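Putative uncharacterized protein PH0300 (Pyrococcus horikoshii, PDB 3VRH) catalyses the ATP-dependent 2-thiolation of 5-methyluridine at position 54 of tRNA, a modification that stabilises the tRNAs of thermophiles against heat. Local coordinates at residues Pro17-Cys22 and Lys27-Arg32; Arg36-Tyr41 and Tyr65-Leu70; Lys111-Tyr116 and Lys294-Lys299. All coordinates share one frame; numbering follows the deposited sequence.

Contact 1: Pro17-Cys22 and Lys27-Arg32; sequences PKMYLC and KEYFER. With ZN (zinc ion), chain B.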
loop_
_atom_site.group_PDB
_atom_site.type_symbol
_atom_site.label_atom_id
_atom_site.label_comp_id
_atom_site.label_asym_id
_atom_site.label_seq_id
_atom_site.Cartn_x
_atom_site.Cartn_y
_atom_site.Cartn_z
ATOM N N PRO A 17 24.935 0.168 -5.076
ATOM C CA PRO A 17 25.237 0.876 -6.326
ATOM C C PRO A 17 25.401 -0.098 -7.496
ATOM O O PRO A 17 25.497 -1.307 -7.272
ATOM C CB PRO A 17 26.572 1.567 -6.018
ATOM C CG PRO A 17 27.224 0.685 -5.012
ATOM C CD PRO A 17 26.095 0.134 -4.166
ATOM N N LYS A 18 25.412 0.426 -8.719
ATOM C CA LYS A 18 25.595 -0.398 -9.914
ATOM C C LYS A 18 27.001 -0.988 -9.991
ATOM O O LYS A 18 27.995 -0.256 -10.022
ATOM C CB LYS A 18 25.309 0.410 -11.183
ATOM C CG LYS A 18 23.835 0.616 -11.479
ATOM C CD LYS A 18 23.621 1.244 -12.858
ATOM C CE LYS A 18 24.225 0.382 -13.963
ATOM N NZ LYS A 18 23.975 0.953 -15.320
ATOM N N MET A 19 27.069 -2.316 -10.027
ATOM C CA MET A 19 28.328 -3.037 -10.182
ATOM C C MET A 19 28.088 -4.519 -10.442
ATOM O O MET A 19 27.181 -5.128 -9.870
ATOM C CB MET A 19 29.187 -2.889 -8.932
ATOM C CG MET A 19 28.480 -3.289 -7.656
ATOM S SD MET A 19 29.423 -2.753 -6.227
ATOM C CE MET A 19 28.161 -2.791 -4.948
ATOM N N TYR A 20 28.906 -5.097 -11.314
ATOM C CA TYR A 20 28.952 -6.542 -11.452
ATOM C C TYR A 20 29.969 -7.041 -10.449
ATOM O O TYR A 20 31.004 -6.389 -10.237
ATOM C CB TYR A 20 29.356 -6.936 -12.867
ATOM C CG TYR A 20 28.285 -6.605 -13.874
ATOM C CD1 TYR A 20 27.305 -7.528 -14.196
ATOM C CD2 TYR A 20 28.237 -5.358 -14.482
ATOM C CE1 TYR A 20 26.312 -7.230 -15.104
ATOM C CE2 TYR A 20 27.245 -5.050 -15.395
ATOM C CZ TYR A 20 26.285 -5.991 -15.701
ATOM O OH TYR A 20 25.292 -5.697 -16.611
ATOM N N LEU A 21 29.672 -8.181 -9.825
ATOM C CA LEU A 21 30.553 -8.762 -8.814
ATOM C C LEU A 21 30.731 -10.262 -9.015
ATOM O O LEU A 21 29.772 -10.973 -9.311
ATOM C CB LEU A 21 29.981 -8.520 -7.406
ATOM C CG LEU A 21 29.838 -7.095 -6.884
ATOM C CD1 LEU A 21 29.225 -7.135 -5.491
ATOM C CD2 LEU A 21 31.192 -6.356 -6.889
ATOM N N CYS A 22 31.959 -10.739 -8.826
ATOM C CA CYS A 22 32.228 -12.163 -8.813
ATOM C C CYS A 22 31.699 -12.746 -7.501
ATOM O O CYS A 22 31.268 -12.000 -6.607
ATOM C CB CYS A 22 33.732 -12.420 -8.919
ATOM S SG CYS A 22 34.655 -12.070 -7.406
ATOM N N LYS A 27 30.030 -12.043 -1.915
ATOM C CA LYS A 27 29.978 -12.506 -0.526
ATOM C C LYS A 27 30.397 -11.376 0.396
ATOM O O LYS A 27 29.708 -11.058 1.373
ATOM C CB LYS A 27 30.883 -13.730 -0.330
ATOM C CG LYS A 27 30.207 -15.032 -0.757
ATOM C CD LYS A 27 31.188 -16.173 -1.069
ATOM C CE LYS A 27 32.131 -16.484 0.074
ATOM N NZ LYS A 27 32.857 -17.787 -0.163
ATOM N N GLU A 28 31.520 -10.754 0.048
ATOM C CA GLU A 28 32.066 -9.627 0.796
ATOM C C GLU A 28 31.100 -8.446 0.848
ATOM O O GLU A 28 30.849 -7.885 1.920
ATOM C CB GLU A 28 33.407 -9.204 0.186
ATOM C CG GLU A 28 34.009 -7.965 0.821
ATOM C CD GLU A 28 35.453 -7.694 0.377
ATOM O OE1 GLU A 28 35.917 -8.293 -0.622
ATOM O OE2 GLU A 28 36.126 -6.873 1.040
ATOM N N TYR A 29 30.548 -8.073 -0.304
ATOM C CA TYR A 29 29.535 -7.018 -0.336
ATOM C C TYR A 29 28.363 -7.356 0.595
ATOM O O TYR A 29 27.886 -6.507 1.365
ATOM C CB TYR A 29 29.060 -6.781 -1.775
ATOM C CG TYR A 29 27.658 -6.227 -1.916
ATOM C CD1 TYR A 29 26.564 -7.085 -1.990
ATOM C CD2 TYR A 29 27.427 -4.854 -1.997
ATOM C CE1 TYR A 29 25.280 -6.599 -2.115
ATOM C CE2 TYR A 29 26.136 -4.346 -2.131
ATOM C CZ TYR A 29 25.064 -5.231 -2.193
ATOM O OH TYR A 29 23.768 -4.779 -2.319
ATOM N N PHE A 30 27.920 -8.606 0.559
ATOM C CA PHE A 30 26.728 -8.987 1.319
ATOM C C PHE A 30 27.021 -8.915 2.812
ATOM O O PHE A 30 26.229 -8.377 3.600
ATOM C CB PHE A 30 26.288 -10.394 0.918
ATOM C CG PHE A 30 24.965 -10.827 1.499
ATOM C CD1 PHE A 30 24.905 -11.450 2.731
ATOM C CD2 PHE A 30 23.780 -10.679 0.771
ATOM C CE1 PHE A 30 23.697 -11.880 3.255
ATOM C CE2 PHE A 30 22.568 -11.106 1.302
ATOM C CZ PHE A 30 22.538 -11.711 2.547
ATOM N N GLU A 31 28.172 -9.448 3.188
ATOM C CA GLU A 31 28.590 -9.466 4.580
ATOM C C GLU A 31 28.811 -8.048 5.118
ATOM O O GLU A 31 28.432 -7.730 6.252
ATOM C CB GLU A 31 29.859 -10.327 4.724
ATOM C CG GLU A 31 29.620 -11.828 4.499
ATOM C CD GLU A 31 30.835 -12.549 3.894
ATOM O OE1 GLU A 31 30.663 -13.650 3.324
ATOM O OE2 GLU A 31 31.955 -12.008 3.972
ATOM N N ARG A 32 29.413 -7.193 4.295
ATOM C CA ARG A 32 29.580 -5.788 4.672
ATOM C C ARG A 32 28.244 -5.077 4.857
ATOM O O ARG A 32 28.049 -4.366 5.841
ATOM C CB ARG A 32 30.391 -5.041 3.620
ATOM C CG ARG A 32 31.845 -5.416 3.593
ATOM C CD ARG A 32 32.541 -4.797 2.388
ATOM N NE ARG A 32 33.975 -5.069 2.395
ATOM C CZ ARG A 32 34.863 -4.351 3.073
ATOM N NH1 ARG A 32 34.465 -3.309 3.797
ATOM N NH2 ARG A 32 36.150 -4.671 3.024
HETATM ZN ZN ZN B . 35.862 -9.929 -7.986
#

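Contact 2: Arg36-Tyr41 and Tyr65-Leu70; sequences RTIERY and YVLKKL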
loop_
_atom_site.group_PDB
_atom_site.type_symbol
_atom_site.label_atom_id
_atom_site.label_comp_id
_atom_site.label_asym_id
_atom_site.label_seq_id
_atom_site.Cartn_x
_atom_site.Cartn_y
_atom_site.Cartn_z
ATOM N N ARG A 36 26.950 -3.313 8.102
ATOM C CA ARG A 36 26.486 -1.922 8.077
ATOM C C ARG A 36 25.111 -1.764 8.713
ATOM O O ARG A 36 24.868 -0.807 9.446
ATOM C CB ARG A 36 26.485 -1.384 6.646
ATOM C CG ARG A 36 27.905 -1.190 6.099
ATOM C CD ARG A 36 27.969 -1.085 4.565
ATOM N NE ARG A 36 29.361 -1.020 4.108
ATOM C CZ ARG A 36 29.759 -1.220 2.852
ATOM N NH1 ARG A 36 28.869 -1.503 1.905
ATOM N NH2 ARG A 36 31.051 -1.142 2.545
ATOM N N THR A 37 24.231 -2.725 8.458
ATOM C CA THR A 37 22.889 -2.704 9.030
ATOM C C THR A 37 22.892 -2.856 10.535
ATOM O O THR A 37 22.187 -2.126 11.232
ATOM C CB THR A 37 21.996 -3.808 8.434
ATOM O OG1 THR A 37 21.921 -3.628 7.020
ATOM C CG2 THR A 37 20.598 -3.741 9.024
ATOM N N ILE A 38 23.683 -3.803 11.039
ATOM C CA ILE A 38 23.794 -4.006 12.471
ATOM C C ILE A 38 24.295 -2.730 13.161
ATOM O O ILE A 38 23.755 -2.306 14.178
ATOM C CB ILE A 38 24.739 -5.174 12.780
ATOM C CG1 ILE A 38 24.162 -6.475 12.214
ATOM C CG2 ILE A 38 24.994 -5.277 14.286
ATOM C CD1 ILE A 38 25.157 -7.622 12.213
ATOM N N GLU A 39 25.329 -2.129 12.585
ATOM C CA GLU A 39 25.893 -0.872 13.070
ATOM C C GLU A 39 24.877 0.271 13.079
ATOM O O GLU A 39 24.656 0.907 14.108
ATOM C CB GLU A 39 27.062 -0.483 12.172
ATOM C CG GLU A 39 27.945 0.613 12.701
ATOM C CD GLU A 39 29.311 0.594 12.030
ATOM O OE1 GLU A 39 29.356 0.556 10.773
ATOM O OE2 GLU A 39 30.333 0.587 12.755
ATOM N N ARG A 40 24.259 0.528 11.934
ATOM C CA ARG A 40 23.366 1.673 11.797
ATOM C C ARG A 40 22.223 1.667 12.792
ATOM O O ARG A 40 21.852 2.719 13.327
ATOM C CB ARG A 40 22.769 1.717 10.400
ATOM C CG ARG A 40 23.774 1.963 9.321
ATOM C CD ARG A 40 23.227 1.502 8.003
ATOM N NE ARG A 40 22.019 2.241 7.675
ATOM C CZ ARG A 40 21.704 2.586 6.439
ATOM N NH1 ARG A 40 20.591 3.261 6.202
ATOM N NH2 ARG A 40 22.513 2.250 5.445
ATOM N N TYR A 41 21.650 0.487 13.019
ATOM C CA TYR A 41 20.486 0.382 13.882
ATOM C C TYR A 41 20.838 -0.122 15.270
ATOM O O TYR A 41 19.948 -0.360 16.086
ATOM C CB TYR A 41 19.401 -0.485 13.229
ATOM C CG TYR A 41 18.875 0.119 11.949
ATOM C CD1 TYR A 41 18.027 1.223 11.978
ATOM C CD2 TYR A 41 19.237 -0.395 10.713
ATOM C CE1 TYR A 41 17.551 1.795 10.810
ATOM C CE2 TYR A 41 18.757 0.166 9.534
ATOM C CZ TYR A 41 17.924 1.265 9.591
ATOM O OH TYR A 41 17.448 1.827 8.427
ATOM N N TYR A 65 24.492 -17.936 9.296
ATOM C CA TYR A 65 25.751 -18.084 8.606
ATOM C C TYR A 65 26.579 -16.801 8.681
ATOM O O TYR A 65 27.763 -16.845 9.008
ATOM C CB TYR A 65 25.545 -18.499 7.139
ATOM C CG TYR A 65 26.848 -18.845 6.423
ATOM C CD1 TYR A 65 27.710 -17.844 5.978
ATOM C CD2 TYR A 65 27.212 -20.168 6.195
ATOM C CE1 TYR A 65 28.883 -18.134 5.332
ATOM C CE2 TYR A 65 28.414 -20.483 5.549
ATOM C CZ TYR A 65 29.241 -19.455 5.117
ATOM O OH TYR A 65 30.423 -19.735 4.474
ATOM N N VAL A 66 25.960 -15.670 8.364
ATOM C CA VAL A 66 26.685 -14.408 8.303
ATOM C C VAL A 66 27.028 -13.847 9.682
ATOM O O VAL A 66 28.135 -13.350 9.880
ATOM C CB VAL A 66 25.946 -13.331 7.454
ATOM C CG1 VAL A 66 26.700 -12.008 7.473
ATOM C CG2 VAL A 66 25.805 -13.798 6.014
ATOM N N LEU A 67 26.090 -13.908 10.622
ATOM C CA LEU A 67 26.389 -13.470 11.984
ATOM C C LEU A 67 27.611 -14.221 12.515
ATOM O O LEU A 67 28.458 -13.636 13.183
ATOM C CB LEU A 67 25.203 -13.699 12.910
ATOM C CG LEU A 67 23.991 -12.796 12.665
ATOM C CD1 LEU A 67 22.934 -13.071 13.695
ATOM C CD2 LEU A 67 24.375 -11.340 12.681
ATOM N N LYS A 68 27.706 -15.506 12.173
ATOM C CA LYS A 68 28.828 -16.355 12.583
ATOM C C LYS A 68 30.117 -15.894 11.920
ATOM O O LYS A 68 31.137 -15.705 12.586
ATOM C CB LYS A 68 28.561 -17.819 12.203
ATOM C CG LYS A 68 29.577 -18.815 12.751
ATOM C CD LYS A 68 29.367 -19.044 14.238
ATOM C CE LYS A 68 30.399 -20.034 14.773
ATOM N NZ LYS A 68 30.369 -20.069 16.251
ATOM N N LYS A 69 30.070 -15.727 10.602
ATOM C CA LYS A 69 31.239 -15.287 9.845
ATOM C C LYS A 69 31.711 -13.897 10.305
ATOM O O LYS A 69 32.909 -13.613 10.350
ATOM C CB LYS A 69 30.943 -15.306 8.353
ATOM C CG LYS A 69 32.150 -15.001 7.484
ATOM C CD LYS A 69 31.870 -15.322 6.025
ATOM C CE LYS A 69 33.087 -15.018 5.157
ATOM N NZ LYS A 69 32.871 -15.229 3.700
ATOM N N LEU A 70 30.761 -13.047 10.682
ATOM C CA LEU A 70 31.087 -11.714 11.181
ATOM C C LEU A 70 31.718 -11.749 12.566
ATOM O O LEU A 70 32.288 -10.759 13.006
ATOM C CB LEU A 70 29.857 -10.802 11.193
ATOM C CG LEU A 70 29.399 -10.355 9.807
ATOM C CD1 LEU A 70 28.251 -9.333 9.890
ATOM C CD2 LEU A 70 30.578 -9.781 9.038
#

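Contact 3: Lys111-Tyr116 and Lys294-Lys299; sequences KEILGY and KEINFK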
loop_
_atom_site.group_PDB
_atom_site.type_symbol
_atom_site.label_atom_id
_atom_site.label_comp_id
_atom_site.label_asym_id
_atom_site.label_seq_id
_atom_site.Cartn_x
_atom_site.Cartn_y
_atom_site.Cartn_z
ATOM N N LYS A 111 5.243 -31.223 18.478
ATOM C CA LYS A 111 4.421 -32.420 18.662
ATOM C C LYS A 111 4.810 -33.178 19.929
ATOM O O LYS A 111 3.963 -33.768 20.585
ATOM C CB LYS A 111 4.577 -33.352 17.462
ATOM C CG LYS A 111 3.304 -34.089 17.049
ATOM C CD LYS A 111 2.999 -35.280 17.933
ATOM C CE LYS A 111 1.813 -36.062 17.376
ATOM N NZ LYS A 111 1.928 -36.269 15.892
ATOM N N GLU A 112 6.097 -33.169 20.266
ATOM C CA GLU A 112 6.556 -33.838 21.478
ATOM C C GLU A 112 6.132 -33.121 22.766
ATOM O O GLU A 112 5.650 -33.742 23.700
ATOM C CB GLU A 112 8.067 -34.094 21.424
ATOM C CG GLU A 112 8.428 -35.118 20.353
ATOM C CD GLU A 112 9.921 -35.428 20.268
ATOM O OE1 GLU A 112 10.709 -34.997 21.148
ATOM O OE2 GLU A 112 10.309 -36.110 19.295
ATOM N N ILE A 113 6.268 -31.808 22.807
ATOM C CA ILE A 113 5.974 -31.090 24.036
ATOM C C ILE A 113 4.499 -30.700 24.175
ATOM O O ILE A 113 4.011 -30.514 25.284
ATOM C CB ILE A 113 6.836 -29.837 24.160
ATOM C CG1 ILE A 113 6.591 -28.924 22.962
ATOM C CG2 ILE A 113 8.329 -30.220 24.285
ATOM C CD1 ILE A 113 6.889 -27.484 23.226
ATOM N N LEU A 114 3.795 -30.572 23.055
ATOM C CA LEU A 114 2.406 -30.138 23.089
ATOM C C LEU A 114 1.433 -31.255 22.750
ATOM O O LEU A 114 0.225 -31.115 22.970
ATOM C CB LEU A 114 2.193 -28.950 22.146
ATOM C CG LEU A 114 3.016 -27.709 22.498
ATOM C CD1 LEU A 114 2.869 -26.620 21.446
ATOM C CD2 LEU A 114 2.631 -27.186 23.885
ATOM N N GLY A 115 1.958 -32.353 22.206
ATOM C CA GLY A 115 1.154 -33.521 21.857
ATOM C C GLY A 115 0.578 -33.530 20.444
ATOM O O GLY A 115 0.061 -34.549 19.979
ATOM N N TYR A 116 0.664 -32.403 19.752
ATOM C CA TYR A 116 0.035 -32.269 18.432
ATOM C C TYR A 116 0.901 -31.518 17.435
ATOM O O TYR A 116 1.552 -30.515 17.775
ATOM C CB TYR A 116 -1.299 -31.524 18.544
ATOM C CG TYR A 116 -2.335 -32.201 19.407
ATOM C CD1 TYR A 116 -2.340 -32.031 20.782
ATOM C CD2 TYR A 116 -3.317 -32.997 18.843
ATOM C CE1 TYR A 116 -3.281 -32.646 21.570
ATOM C CE2 TYR A 116 -4.268 -33.612 19.619
ATOM C CZ TYR A 116 -4.250 -33.435 20.984
ATOM O OH TYR A 116 -5.201 -34.059 21.767
ATOM N N LYS A 294 0.310 -25.638 32.918
ATOM C CA LYS A 294 1.663 -25.598 33.472
ATOM C C LYS A 294 2.678 -24.941 32.540
ATOM O O LYS A 294 2.518 -24.966 31.317
ATOM C CB LYS A 294 2.115 -27.003 33.880
ATOM C CG LYS A 294 1.371 -27.526 35.106
ATOM C CD LYS A 294 1.649 -28.990 35.373
ATOM C CE LYS A 294 0.723 -29.517 36.466
ATOM N NZ LYS A 294 0.811 -30.998 36.635
ATOM N N GLU A 295 3.712 -24.352 33.132
ATOM C CA GLU A 295 4.738 -23.641 32.387
ATOM C C GLU A 295 5.642 -24.629 31.662
ATOM O O GLU A 295 5.843 -25.740 32.130
ATOM C CB GLU A 295 5.565 -22.766 33.331
ATOM C CG GLU A 295 6.583 -21.898 32.610
ATOM C CD GLU A 295 7.441 -21.072 33.540
ATOM O OE1 GLU A 295 8.606 -20.793 33.175
ATOM O OE2 GLU A 295 6.952 -20.693 34.626
ATOM N N ILE A 296 6.168 -24.240 30.503
ATOM C CA ILE A 296 7.168 -25.064 29.838
ATOM C C ILE A 296 8.548 -24.509 30.115
ATOM O O ILE A 296 8.805 -23.312 29.919
ATOM C CB ILE A 296 6.945 -25.150 28.330
ATOM C CG1 ILE A 296 5.546 -25.686 28.037
ATOM C CG2 ILE A 296 7.996 -26.039 27.699
ATOM C CD1 ILE A 296 5.115 -25.486 26.623
ATOM N N ASN A 297 9.431 -25.379 30.590
ATOM C CA ASN A 297 10.789 -24.978 30.925
ATOM C C ASN A 297 11.706 -25.292 29.757
ATOM O O ASN A 297 11.961 -26.458 29.482
ATOM C CB ASN A 297 11.251 -25.730 32.172
ATOM C CG ASN A 297 12.498 -25.137 32.781
ATOM O OD1 ASN A 297 13.162 -24.294 32.177
ATOM N ND2 ASN A 297 12.824 -25.574 33.995
ATOM N N PHE A 298 12.195 -24.261 29.068
ATOM C CA PHE A 298 13.044 -24.475 27.891
ATOM C C PHE A 298 14.532 -24.445 28.192
ATOM O O PHE A 298 15.357 -24.557 27.277
ATOM C CB PHE A 298 12.718 -23.490 26.771
ATOM C CG PHE A 298 11.410 -23.763 26.098
ATOM C CD1 PHE A 298 11.278 -24.828 25.226
ATOM C CD2 PHE A 298 10.318 -22.955 26.333
ATOM C CE1 PHE A 298 10.087 -25.078 24.609
ATOM C CE2 PHE A 298 9.116 -23.202 25.714
ATOM C CZ PHE A 298 8.996 -24.260 24.851
ATOM N N LYS A 299 14.864 -24.297 29.474
ATOM C CA LYS A 299 16.247 -24.343 29.922
ATOM C C LYS A 299 16.956 -25.637 29.483
ATOM O O LYS A 299 16.428 -26.745 29.639
ATOM C CB LYS A 299 16.308 -24.202 31.448
ATOM C CG LYS A 299 17.710 -24.300 32.013
ATOM C CD LYS A 299 18.582 -23.138 31.567
ATOM C CE LYS A 299 19.948 -23.194 32.239
ATOM N NZ LYS A 299 20.829 -24.242 31.642
#

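Contact 1: Pro17-Cys22 and Lys27-Arg32
Tyr29 OH is gripped by two hydrogen-bond partners, Glu203 OE2 of helix 201-211 and Lys33 NZ one helical turn on, so the phenol is held at its polar end while its carbon skeleton packs against Met19 and Leu21. The first torsion of Tyr29 sets CG roughly opposite the backbone N (chi1 154°), which swings the ring from the helix toward strand 19-21. Leu21 crosses Tyr29 at about a right angle and places CD1 3.7 Å from Tyr29 CB and 4.0 Å from Tyr29 CG, at the root of the ring. Farther out, the chain of Met19, extended beyond CG, comes in obliquely with its terminal methyl: Met19 CE lies 3.7 Å from Tyr29 CD2 and 3.8 Å from Tyr29 CE2. Beyond Leu21 the strand runs into a zinc site. Cys22 SG binds the zinc ion at 2.5 Å, with Cys3, Cys6 and His25 as the other ligands; a CxxC pair, the hairpin of strands 12-14 and 19-21, and a helix carrying His25 in its first turn are consistent with a treble-clef zinc finger. Cys22 is also the N-cap of helix 23-40, its side chain capping a backbone N of the first turn. Glu28 and Arg32, one turn apart on that helix, form a side-on salt bridge in which Arg32 NE (3.1 Å) and Arg32 NH2 (3.0 Å) both reach Glu28 OE2, the NH2 bond using its anti lone pair. Ile14 touches both Leu21 and Tyr29, while Phe30 stacks on Tyr207.

Contact 2: Arg36-Tyr41 and Tyr65-Leu70
Ile38 reaches from helix 23-40 to Leu67 and Leu70 of helix 58-69, and its delta methyl makes the touch. From CB, which points toward the other helix but stays well short of it, the side chain branches. CG2 lies opposite the backbone N and stays back from both leucines. CG1 is set opposite the carbonyl carbon (chi1 -63°) and takes the longer branch forward, to 4.9 Å from Leu67 CD2. The extended second torsion then carries CD1 to the front, where it meets Leu67 CD2 at 3.8 Å and, more loosely, Leu70 CD1 at 4.2 Å. Ile38 meets Leu67 obliquely; Leu67 and Leu70, three residues apart on the partner helix, face the same methyl. Leu44 and Tyr72, from loops, also touch Ile38 and thicken this apolar patch, while Ser35, about one turn before Ile38, lies against Leu70. Between 36-41 and 65-70 the touching atoms are all carbons. Helix 58-69 follows strand 49-53, and its start contributes Asp59 and Ser60 to the pocket where bicine is bound; the packing thus fastens the linking helix 23-40 to the far end of the first helix of a PP-loop ATPase domain.

Contact 3: Lys111-Tyr116 and Lys294-Lys299
The ring of Phe298 has Ile296 CG2 on one face, 3.5 Å above its plane and displaced toward the rim, and Ile113 CD1 at its edge, near the ring plane, 4.2 Å from Phe298 CZ. A second flat group, the Asn297 amide, makes an Asx turn: Lys299 N donates to Asn297 OD1 at 3.2 Å, approaching 40° out of the carbonyl plane, which bends the backbone around Phe298. Ile113 and Phe298 cross at about a right angle. Ile113 gets its CD1 there with CG1 lodged between the backbone N and the carbonyl carbon (chi1 59°), and the same methyl sits 4.3 Å from Ile296 CD1. Leu114 arrives from the next position, Leu114 CD2 lying 4.1 Å from Ile296 CD1, again nearly perpendicular. Ile296 therefore bears on two neighbouring residues of the helix end with one methyl, while its CG2 rests over the rim of one face of Phe298. These spacings make a light apolar fit at a partly buried place. Val108 of strand 105-109 touches both Ile113 and Phe298, Lys141 and Phe142 of helix 127-145 pack on Phe298, and Phe286 of helix 285-290, beside the second zinc site, touches both Leu114 and Ile296.

Contacts 1 and 2 share helix 23-40 and lie on the same side of the chain's centre; they meet through a salt bridge, Glu31 OE1 to Lys69 NZ at 2.7 Å, with Phe30 packing on Val66. Contact 3 stands apart, its centre about 43 Å from that of contact 1 and about 32 Å from that of contact 2, on the opposite side. The first two are buried, whereas contact 3 is partly exposed. All three join their segments by apolar side chains, but contact 1 adjoins the N-terminal zinc site, contact 2 joins two helices, and contact 3 ties the C-terminal zinc-binding region to the PP-loop domain.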